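PDB 3EOZ: putative Phosphoglycerate mutase, which probably acts as a protein serine/threonine phosphatase of the histidine phosphatase superfamily, and may also have phosphoglycerate mutase activity. Local coordinates for residues Lys61-Asn66 and Cys182-Leu187; Ser70-Ser75 and Asn85-Tyr90; Glu104-Leu109 and Lys125-Arg130; Thr137-Pro142 and Cys164-Ile169. One frame throughout, in Å; residues are numbered along the deposited sequence.

Interaction 1. Residues Lys61-Asn66 and Cys182-Leu187; sequences KDILNN and CGITWL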
# COMPACT_ATOMS: atom_id res chain seq x y z
N LYS B 61 21.23 -17.18 5.35
CA LYS B 61 22.66 -17.46 5.59
C LYS B 61 23.54 -16.39 4.95
O LYS B 61 24.53 -15.95 5.54
CB LYS B 61 23.07 -18.86 5.09
N ASP B 62 23.16 -15.94 3.75
CA ASP B 62 23.92 -14.89 3.08
C ASP B 62 23.86 -13.57 3.83
O ASP B 62 24.89 -12.93 4.03
CB ASP B 62 23.47 -14.72 1.63
CG ASP B 62 23.94 -15.85 0.74
OD1 ASP B 62 24.84 -16.62 1.16
OD2 ASP B 62 23.41 -15.98 -0.39
N ILE B 63 22.67 -13.16 4.26
CA ILE B 63 22.51 -11.84 4.90
C ILE B 63 22.91 -11.81 6.38
O ILE B 63 23.14 -10.74 6.95
CB ILE B 63 21.08 -11.27 4.69
CG1 ILE B 63 20.04 -12.09 5.44
CG2 ILE B 63 20.74 -11.24 3.20
CD1 ILE B 63 18.63 -11.71 5.09
N LEU B 64 22.98 -12.99 7.01
CA LEU B 64 23.41 -13.11 8.42
C LEU B 64 24.85 -13.64 8.58
O LEU B 64 25.34 -13.82 9.70
CB LEU B 64 22.43 -14.00 9.20
CG LEU B 64 21.02 -13.44 9.44
CD1 LEU B 64 20.02 -14.55 9.76
CD2 LEU B 64 21.06 -12.41 10.55
N ASN B 65 25.54 -13.91 7.46
CA ASN B 65 26.94 -14.32 7.48
C ASN B 65 27.76 -13.49 8.48
O ASN B 65 27.70 -12.25 8.47
CB ASN B 65 27.54 -14.18 6.07
CG ASN B 65 29.03 -14.52 6.01
OD1 ASN B 65 29.42 -15.70 6.00
ND2 ASN B 65 29.86 -13.49 5.96
N ASN B 66 28.53 -14.17 9.33
CA ASN B 66 29.28 -13.54 10.43
C ASN B 66 28.36 -12.88 11.44
O ASN B 66 28.55 -11.72 11.82
CB ASN B 66 30.30 -12.51 9.93
CG ASN B 66 31.14 -13.02 8.76
OD1 ASN B 66 31.40 -14.22 8.63
ND2 ASN B 66 31.56 -12.09 7.91
N CYS B 182 6.83 -10.61 0.35
CA CYS B 182 8.15 -10.77 0.96
C CYS B 182 8.20 -11.99 1.87
O CYS B 182 7.24 -12.28 2.61
CB CYS B 182 8.50 -9.54 1.79
SG CYS B 182 8.60 -8.03 0.85
N GLY B 183 9.32 -12.70 1.81
CA GLY B 183 9.55 -13.86 2.66
C GLY B 183 10.43 -13.57 3.86
O GLY B 183 10.39 -14.31 4.85
N ILE B 184 11.23 -12.51 3.79
CA ILE B 184 12.04 -12.07 4.93
C ILE B 184 11.72 -10.60 5.20
O ILE B 184 11.75 -9.77 4.30
CB ILE B 184 13.59 -12.24 4.70
CG1 ILE B 184 13.95 -13.68 4.28
CG2 ILE B 184 14.38 -11.84 5.93
CD1 ILE B 184 15.38 -13.81 3.69
N THR B 185 11.43 -10.29 6.44
CA THR B 185 11.20 -8.94 6.86
C THR B 185 12.04 -8.71 8.08
O THR B 185 11.87 -9.37 9.04
CB THR B 185 9.77 -8.73 7.22
OG1 THR B 185 8.97 -9.09 6.12
CG2 THR B 185 9.52 -7.33 7.48
N TRP B 186 12.93 -7.76 8.02
CA TRP B 186 13.90 -7.56 9.06
C TRP B 186 13.81 -6.14 9.59
O TRP B 186 14.12 -5.23 8.91
CB TRP B 186 15.26 -7.85 8.46
CG TRP B 186 16.42 -7.63 9.30
CD1 TRP B 186 16.45 -7.02 10.47
CD2 TRP B 186 17.75 -8.01 9.01
NE1 TRP B 186 17.71 -6.98 10.95
CE2 TRP B 186 18.53 -7.59 10.06
CE3 TRP B 186 18.35 -8.67 7.95
CZ2 TRP B 186 19.88 -7.81 10.11
CZ3 TRP B 186 19.69 -8.88 8.00
CH2 TRP B 186 20.44 -8.46 9.07
N LEU B 187 13.40 -5.96 10.83
CA LEU B 187 13.30 -4.63 11.37
C LEU B 187 14.41 -4.24 12.29
O LEU B 187 14.95 -5.06 12.94
CB LEU B 187 12.02 -4.50 12.14
CG LEU B 187 10.78 -4.75 11.34
CD1 LEU B 187 10.69 -6.20 11.10
CD2 LEU B 187 9.59 -4.26 12.08
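Ile63 and Ile184 meet tip to tip, their CD1 methyls 4.1 Å apart, where the last turn of helix 49-64 comes down on strand 182-189. Beside this pair the six-membered half of the Trp186 indole lies alongside Ile63, the two side chains running in contrary senses, and CZ3 lies 4.1 Å from Ile63 CG1. The carbonyl oxygen of Ile63 sits at the edge of the same ring, near its plane. Leu64 adds a methyl obliquely, with CD2 4.3 Å from Trp186 CH2. No hydrogen bond crosses the interface; the side-chain contacts are apolar.

Two torsions explain the fit. Ile63 places CG1 between its backbone N and carbonyl carbon (chi1 68°), which sends CD1 out to the strand. Trp186 carries CG anti to its N (chi1 176°), stretching the indole toward the helix end.

In the second shell, Phe200 of strand 196-203 touches both isoleucines, while Ile25 of strand 22-28 meets Leu64, Ile184 and Trp186. A classic beta bulge sets Gly183 and Ile184 together opposite Phe200. Here the end of a helix packs on one face of a mixed sheet, an arrangement characteristic of the alpha/beta fold of the branch 1 histidine phosphatases, the domain this fragment of a longer protein supplies.

Interaction 2. Residues Ser70-Ser75 and Asn85-Tyr90; sequences SVIYHS and NIISKY
The rings take no part in the contact of Ile72 with Ile87 but flank it along the two segments. That contact belongs to a beta-alpha-beta crossover, running from strand 68-74 through helix 78-88 to the parallel strand 95-98, and it lays the helix against the first strand. On the strand, one face of the Tyr73 ring carries Val71 CG1 over its centre, 3.4 Å above the plane, and Tyr138 meets the same ring edge-to-face. The imidazole of His74 is used at its edge: ND1 donates to Ser75 O at 2.7 Å, with the acceptor only 11° out of the ring plane. That bond helps to fix the rotation of the imidazole just where the strand ends. At the far end of the other segment, Ile87 O lies in plane at the edge of the Tyr90 ring.

Ile153 of the adjoining strand 148-154 touches both isoleucines, so the helix rests across two strands. Ser88 turns its hydroxyl back to Ala84 O within the helix.

Ile72 and Ile87 cross obliquely. With CG1 of Ile72 anti to the carbonyl carbon (chi1 -63°), CD1 reaches the helix, 3.9 Å from Ile87 CG2 and 4.2 Å from Ser88 N.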
# COMPACT_ATOMS: atom_id res chain seq x y z
N SER B 70 20.95 -17.98 17.16
CA SER B 70 20.82 -18.90 18.28
C SER B 70 19.52 -19.69 18.30
O SER B 70 19.52 -20.85 18.74
CB SER B 70 20.98 -18.15 19.60
OG SER B 70 20.05 -17.09 19.73
N VAL B 71 18.41 -19.09 17.87
CA VAL B 71 17.09 -19.75 17.89
C VAL B 71 16.29 -19.52 16.62
O VAL B 71 16.36 -18.46 16.02
CB VAL B 71 16.22 -19.26 19.06
CG1 VAL B 71 14.97 -20.15 19.21
CG2 VAL B 71 17.03 -19.21 20.36
N ILE B 72 15.54 -20.53 16.21
CA ILE B 72 14.58 -20.41 15.15
C ILE B 72 13.24 -20.79 15.78
O ILE B 72 13.06 -21.93 16.22
CB ILE B 72 14.92 -21.35 13.99
CG1 ILE B 72 16.27 -20.96 13.37
CG2 ILE B 72 13.85 -21.31 12.92
CD1 ILE B 72 16.78 -21.94 12.32
N TYR B 73 12.30 -19.84 15.85
CA TYR B 73 10.99 -20.10 16.47
C TYR B 73 9.95 -20.51 15.44
O TYR B 73 10.04 -20.12 14.28
CB TYR B 73 10.49 -18.87 17.19
CG TYR B 73 11.35 -18.44 18.34
CD1 TYR B 73 12.28 -17.42 18.21
CD2 TYR B 73 11.22 -19.06 19.57
CE1 TYR B 73 13.06 -17.01 19.28
CE2 TYR B 73 11.99 -18.66 20.64
CZ TYR B 73 12.92 -17.64 20.49
OH TYR B 73 13.68 -17.25 21.56
N HIS B 74 8.96 -21.29 15.86
CA HIS B 74 7.90 -21.69 14.95
C HIS B 74 6.66 -22.14 15.68
O HIS B 74 6.67 -22.32 16.89
CB HIS B 74 8.40 -22.81 14.03
CG HIS B 74 8.78 -24.06 14.76
ND1 HIS B 74 7.85 -25.02 15.12
CD2 HIS B 74 9.98 -24.51 15.20
CE1 HIS B 74 8.46 -25.99 15.77
NE2 HIS B 74 9.75 -25.70 15.83
N SER B 75 5.58 -22.30 14.94
CA SER B 75 4.30 -22.73 15.52
C SER B 75 4.23 -24.27 15.60
O SER B 75 5.16 -24.96 15.21
CB SER B 75 3.15 -22.21 14.66
OG SER B 75 3.05 -22.99 13.47
N ASN B 85 12.70 -26.71 9.82
CA ASN B 85 13.64 -27.78 9.52
C ASN B 85 14.54 -27.43 8.33
O ASN B 85 15.76 -27.39 8.47
CB ASN B 85 12.91 -29.10 9.26
CG ASN B 85 12.81 -29.97 10.49
OD1 ASN B 85 11.77 -30.01 11.17
ND2 ASN B 85 13.91 -30.69 10.80
N ILE B 86 13.94 -27.15 7.18
CA ILE B 86 14.68 -26.80 5.98
C ILE B 86 15.63 -25.63 6.24
O ILE B 86 16.77 -25.60 5.74
CB ILE B 86 13.71 -26.46 4.83
CG1 ILE B 86 12.92 -27.71 4.41
CG2 ILE B 86 14.46 -25.90 3.62
CD1 ILE B 86 11.73 -27.41 3.49
N ILE B 87 15.17 -24.65 7.04
CA ILE B 87 16.00 -23.48 7.37
C ILE B 87 17.13 -23.84 8.35
O ILE B 87 18.22 -23.27 8.23
CB ILE B 87 15.14 -22.26 7.86
CG1 ILE B 87 14.45 -21.61 6.66
CG2 ILE B 87 15.98 -21.20 8.57
CD1 ILE B 87 13.34 -20.63 7.01
N SER B 88 16.88 -24.77 9.28
CA SER B 88 17.93 -25.35 10.16
C SER B 88 19.23 -25.66 9.45
O SER B 88 20.30 -25.26 9.89
CB SER B 88 17.48 -26.67 10.79
OG SER B 88 16.25 -26.53 11.47
N LYS B 89 19.13 -26.40 8.34
CA LYS B 89 20.29 -26.76 7.53
C LYS B 89 21.31 -25.64 7.39
O LYS B 89 22.50 -25.90 7.42
CB LYS B 89 19.85 -27.22 6.14
N TYR B 90 20.85 -24.39 7.27
CA TYR B 90 21.77 -23.27 7.02
C TYR B 90 22.36 -22.69 8.31
O TYR B 90 23.33 -21.91 8.28
CB TYR B 90 21.07 -22.21 6.16
CG TYR B 90 20.61 -22.78 4.83
CD1 TYR B 90 21.41 -22.70 3.69
CD2 TYR B 90 19.41 -23.46 4.72
CE1 TYR B 90 21.01 -23.26 2.48
CE2 TYR B 90 19.00 -24.02 3.52
CZ TYR B 90 19.81 -23.92 2.40
OH TYR B 90 19.40 -24.49 1.21

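Interaction 3. Residues Glu104-Leu109 and Lys125-Arg130; sequences EGTPYL and KEDNKR
Tyr108 reaches from the loop that follows strand 95-98 to Asp127 on helix 114-139, tying an irregular segment of this histidine phosphatase fold to the surface of a long helix. The CB of Tyr108 is directed at the helix, and CG stands anti to the carbonyl carbon (chi1 -59°), which carries the ring to the carboxylate. Along its length the side chain also rests on Asp120, Lys123 and Ile124, one to two turns earlier in the helix. Farther out, CE2 and CZ each come within 3.6 Å of Asp127 OD2, which lies at the ring edge and in its plane. At the tip the phenol OH donates a hydrogen bond to that oxygen.

Ring and carboxylate planes are turned 55° apart. Thr106 approaches Asp127 at about a right angle, its OG1 4.0 Å from OD2, and Gly105 bends the loop with a positive phi (63°). One turn of helix further, Arg130 NH1 forms a salt bridge with Glu126 OE1 at 3.2 Å. Leu175 of a second subunit packs on both Tyr108 and Asp127, placing the pair at a subunit interface. In the phenol bond, Tyr108 OH stands 2.7 Å from Asp127 OD2 and meets that oxygen from above the carboxylate plane.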
# COMPACT_ATOMS: atom_id res chain seq x y z
N GLU B 104 -1.42 -19.99 13.87
CA GLU B 104 -2.36 -19.25 13.03
C GLU B 104 -3.78 -19.23 13.57
O GLU B 104 -4.53 -18.29 13.31
CB GLU B 104 -2.44 -19.90 11.66
CG GLU B 104 -3.13 -21.27 11.71
CD GLU B 104 -2.73 -22.18 10.59
OE1 GLU B 104 -1.52 -22.16 10.22
OE2 GLU B 104 -3.61 -22.91 10.08
N GLY B 105 -4.17 -20.29 14.26
CA GLY B 105 -5.52 -20.40 14.78
C GLY B 105 -6.59 -20.44 13.69
O GLY B 105 -6.31 -20.58 12.50
N THR B 106 -7.83 -20.26 14.13
CA THR B 106 -8.98 -20.67 13.34
C THR B 106 -9.69 -19.51 12.64
O THR B 106 -9.97 -18.46 13.23
CB THR B 106 -9.97 -21.41 14.27
OG1 THR B 106 -10.16 -20.66 15.49
CG2 THR B 106 -9.41 -22.82 14.59
N PRO B 107 -10.02 -19.70 11.35
CA PRO B 107 -10.78 -18.66 10.69
C PRO B 107 -12.23 -18.70 11.19
O PRO B 107 -12.75 -19.79 11.46
CB PRO B 107 -10.71 -19.07 9.22
CG PRO B 107 -10.65 -20.57 9.25
CD PRO B 107 -10.02 -20.96 10.59
N TYR B 108 -12.85 -17.55 11.34
CA TYR B 108 -14.24 -17.49 11.79
C TYR B 108 -15.06 -16.99 10.63
O TYR B 108 -14.60 -16.18 9.83
CB TYR B 108 -14.39 -16.54 12.98
CG TYR B 108 -13.56 -16.93 14.18
CD1 TYR B 108 -14.07 -17.79 15.16
CD2 TYR B 108 -12.27 -16.44 14.34
CE1 TYR B 108 -13.31 -18.15 16.27
CE2 TYR B 108 -11.49 -16.80 15.45
CZ TYR B 108 -12.02 -17.66 16.41
OH TYR B 108 -11.26 -18.01 17.50
N LEU B 109 -16.29 -17.48 10.54
CA LEU B 109 -17.16 -17.13 9.46
C LEU B 109 -18.39 -16.42 10.01
O LEU B 109 -18.65 -16.51 11.20
CB LEU B 109 -17.54 -18.39 8.70
CG LEU B 109 -16.37 -19.04 7.98
CD1 LEU B 109 -16.74 -20.42 7.44
CD2 LEU B 109 -15.88 -18.15 6.85
N LYS B 125 -11.23 -14.25 22.30
CA LYS B 125 -10.57 -13.78 23.52
C LYS B 125 -9.17 -14.43 23.72
O LYS B 125 -8.17 -13.72 23.94
CB LYS B 125 -11.48 -14.09 24.72
CG LYS B 125 -11.37 -13.17 25.92
CD LYS B 125 -12.02 -13.79 27.18
CE LYS B 125 -13.56 -13.93 27.06
NZ LYS B 125 -14.19 -14.66 28.25
N GLU B 126 -9.10 -15.76 23.59
CA GLU B 126 -7.90 -16.54 23.84
C GLU B 126 -6.93 -16.40 22.69
O GLU B 126 -5.72 -16.35 22.89
CB GLU B 126 -8.22 -18.03 24.01
CG GLU B 126 -9.34 -18.35 25.02
CD GLU B 126 -9.83 -19.81 24.99
OE1 GLU B 126 -9.33 -20.64 24.19
OE2 GLU B 126 -10.73 -20.12 25.81
N ASP B 127 -7.46 -16.37 21.47
CA ASP B 127 -6.66 -16.15 20.27
C ASP B 127 -5.91 -14.82 20.40
O ASP B 127 -4.73 -14.70 20.04
CB ASP B 127 -7.55 -16.11 19.02
CG ASP B 127 -7.92 -17.49 18.50
OD1 ASP B 127 -7.48 -18.50 19.09
OD2 ASP B 127 -8.63 -17.58 17.47
N ASN B 128 -6.62 -13.85 20.97
CA ASN B 128 -6.10 -12.52 21.18
C ASN B 128 -4.98 -12.46 22.22
O ASN B 128 -3.93 -11.87 21.97
CB ASN B 128 -7.21 -11.58 21.57
CG ASN B 128 -7.16 -10.32 20.81
OD1 ASN B 128 -6.72 -9.30 21.31
ND2 ASN B 128 -7.59 -10.37 19.56
N LYS B 129 -5.21 -13.09 23.38
CA LYS B 129 -4.17 -13.12 24.41
C LYS B 129 -2.90 -13.83 23.91
O LYS B 129 -1.79 -13.44 24.26
CB LYS B 129 -4.68 -13.77 25.69
N ARG B 130 -3.08 -14.84 23.06
CA ARG B 130 -1.96 -15.62 22.55
C ARG B 130 -1.10 -14.85 21.57
O ARG B 130 0.11 -14.80 21.72
CB ARG B 130 -2.47 -16.89 21.86
CG ARG B 130 -2.88 -17.99 22.81
CD ARG B 130 -3.34 -19.21 22.03
NE ARG B 130 -4.67 -19.65 22.47
CZ ARG B 130 -4.92 -20.39 23.56
NH1 ARG B 130 -6.18 -20.71 23.87
NH2 ARG B 130 -3.93 -20.82 24.35

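Interaction 4. Residues Thr137-Pro142 and Cys164-Ile169; sequences TYFYKP and CRALQI. With PO4 (phosphate ion), chain D.
Phe139 and Ala166 make the apolar part of this contact. The CB of Ala166 lies 3.7 Å from Phe139 CE1 and 4.0 Å from CD1, approaching the ring obliquely. Two further rings pack on Phe139: Tyr135 stacks on it and Phe162 meets it edge-to-face.

The polar part gathers round a phosphate ion, probably from the crystallisation liquor. Arg165 has CG anti to its N (chi1 180°) and is extended as far as NE, which donates to O4 of the phosphate over 2.7 Å in a nearly straight bond (166°). The phosphorus lies at the guanidinium edge, in its plane. NH1 of Arg165 is hydrogen-bonded to Asn132 OD1 and Tyr161 OH, which probably steadies the group, and the ion is also hydrogen-bonded to Tyr135 OH. The Tyr140 hydroxyl points at the phosphate too, but its modelled approach is implausibly short and remains doubtful.

Main-chain bonds close helix 156-166. Gln168 takes a positive phi (52°), and Ile169 N binds Cys164 O at 3.0 Å in a Schellman motif, with a weak second bond from Gln168 N to Arg165 O. At this turn Gln168 and Leu167 hydrogen-bond to Arg28 and His205 of a second subunit.

Helix 114-139 thus ends beside the end of helix 156-166, and Phe139 also rests on Ile24 and Leu26 of strand 22-28.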
# COMPACT_ATOMS: atom_id res chain seq x y z
N THR B 137 6.62 -11.06 23.11
CA THR B 137 7.78 -11.90 23.20
C THR B 137 8.79 -11.45 22.15
O THR B 137 9.93 -11.17 22.48
CB THR B 137 7.45 -13.36 22.97
OG1 THR B 137 6.58 -13.82 23.99
CG2 THR B 137 8.77 -14.22 22.91
N TYR B 138 8.35 -11.34 20.90
CA TYR B 138 9.27 -11.17 19.81
C TYR B 138 9.55 -9.71 19.52
O TYR B 138 10.61 -9.38 18.97
CB TYR B 138 8.78 -11.94 18.58
CG TYR B 138 8.61 -13.42 18.89
CD1 TYR B 138 9.72 -14.24 19.08
CD2 TYR B 138 7.35 -13.98 19.03
CE1 TYR B 138 9.58 -15.60 19.38
CE2 TYR B 138 7.19 -15.33 19.33
CZ TYR B 138 8.32 -16.14 19.50
OH TYR B 138 8.18 -17.48 19.80
N PHE B 139 8.65 -8.81 19.93
CA PHE B 139 8.90 -7.37 19.69
C PHE B 139 9.34 -6.56 20.91
O PHE B 139 10.05 -5.59 20.74
CB PHE B 139 7.71 -6.71 19.00
CG PHE B 139 7.57 -7.08 17.56
CD1 PHE B 139 7.97 -6.20 16.56
CD2 PHE B 139 7.08 -8.32 17.20
CE1 PHE B 139 7.87 -6.56 15.21
CE2 PHE B 139 6.97 -8.67 15.86
CZ PHE B 139 7.36 -7.79 14.86
N TYR B 140 8.93 -6.93 22.12
CA TYR B 140 9.36 -6.19 23.30
C TYR B 140 10.51 -6.84 24.07
O TYR B 140 11.37 -6.15 24.58
CB TYR B 140 8.20 -5.99 24.28
CG TYR B 140 7.04 -5.14 23.79
CD1 TYR B 140 7.11 -4.35 22.64
CD2 TYR B 140 5.86 -5.10 24.53
CE1 TYR B 140 6.03 -3.58 22.23
CE2 TYR B 140 4.78 -4.34 24.14
CZ TYR B 140 4.87 -3.57 22.99
OH TYR B 140 3.78 -2.83 22.62
N LYS B 141 10.49 -8.15 24.19
CA LYS B 141 11.42 -8.85 25.07
C LYS B 141 12.85 -8.36 24.79
O LYS B 141 13.30 -8.44 23.64
CB LYS B 141 11.31 -10.37 24.88
CG LYS B 141 11.78 -11.22 26.06
CD LYS B 141 10.86 -12.46 26.29
CE LYS B 141 11.54 -13.78 25.90
NZ LYS B 141 10.66 -14.97 26.16
N PRO B 142 13.53 -7.80 25.82
CA PRO B 142 14.84 -7.15 25.72
C PRO B 142 15.85 -7.88 24.86
O PRO B 142 15.94 -9.12 24.94
CB PRO B 142 15.32 -7.12 27.17
CG PRO B 142 14.07 -6.96 27.96
CD PRO B 142 12.98 -7.68 27.19
N CYS B 164 1.21 -4.92 10.96
CA CYS B 164 0.16 -3.89 11.09
C CYS B 164 0.33 -3.16 12.41
O CYS B 164 0.25 -1.92 12.49
CB CYS B 164 -1.26 -4.49 10.98
SG CYS B 164 -1.74 -4.91 9.30
N ARG B 165 0.59 -3.94 13.46
CA ARG B 165 0.72 -3.40 14.79
C ARG B 165 2.07 -2.65 14.98
O ARG B 165 2.08 -1.49 15.37
CB ARG B 165 0.54 -4.52 15.80
CG ARG B 165 0.67 -4.06 17.21
CD ARG B 165 0.21 -5.11 18.21
NE ARG B 165 0.47 -4.60 19.56
CZ ARG B 165 0.22 -5.27 20.68
NH1 ARG B 165 -0.31 -6.48 20.64
NH2 ARG B 165 0.53 -4.72 21.85
N ALA B 166 3.19 -3.28 14.62
CA ALA B 166 4.50 -2.65 14.84
C ALA B 166 4.69 -1.39 14.01
O ALA B 166 5.30 -0.41 14.46
CB ALA B 166 5.66 -3.66 14.55
N LEU B 167 4.19 -1.41 12.77
CA LEU B 167 4.43 -0.29 11.86
C LEU B 167 3.24 0.66 11.81
O LEU B 167 3.27 1.66 11.10
CB LEU B 167 4.79 -0.80 10.47
CG LEU B 167 5.98 -1.76 10.46
CD1 LEU B 167 6.17 -2.28 9.08
CD2 LEU B 167 7.26 -1.09 10.98
N GLN B 168 2.21 0.37 12.60
CA GLN B 168 1.00 1.22 12.63
C GLN B 168 0.46 1.43 11.24
O GLN B 168 0.26 2.56 10.83
CB GLN B 168 1.30 2.58 13.26
CG GLN B 168 2.00 2.54 14.60
CD GLN B 168 2.46 3.92 15.01
OE1 GLN B 168 1.64 4.77 15.40
NE2 GLN B 168 3.77 4.18 14.90
N ILE B 169 0.27 0.35 10.51
CA ILE B 169 -0.13 0.43 9.13
C ILE B 169 -1.58 0.90 9.04
O ILE B 169 -2.43 0.39 9.76
CB ILE B 169 -0.07 -0.94 8.44
CG1 ILE B 169 1.41 -1.42 8.35
CG2 ILE B 169 -0.79 -0.87 7.09
CD1 ILE B 169 1.60 -2.84 7.76
P PO4 D . 2.43 -1.30 20.11
O1 PO4 D . 2.11 0.18 20.04
O2 PO4 D . 3.77 -1.56 19.45
O3 PO4 D . 2.50 -1.69 21.56
O4 PO4 D . 1.29 -2.06 19.48

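From the N terminus, helix 49-64 opens the widest loop, which interaction 1 closes only at strand 182-189, 116 residues on. The other three contacts are nested inside it, one after another and without crossing. Interaction 2 closes first, within a beta-alpha-beta unit, and touches interaction 1 through Lys61 and Tyr90. Interaction 3 then fastens a loop to helix 114-139, and interaction 4 uses the end of that helix to meet helix 156-166. Leu187 packs on Leu167 and Phe139, bringing interaction 4 back to interaction 1, while Tyr73 and Tyr138 join interactions 2 and 4. Interactions 3 and 4 both reach the second subunit.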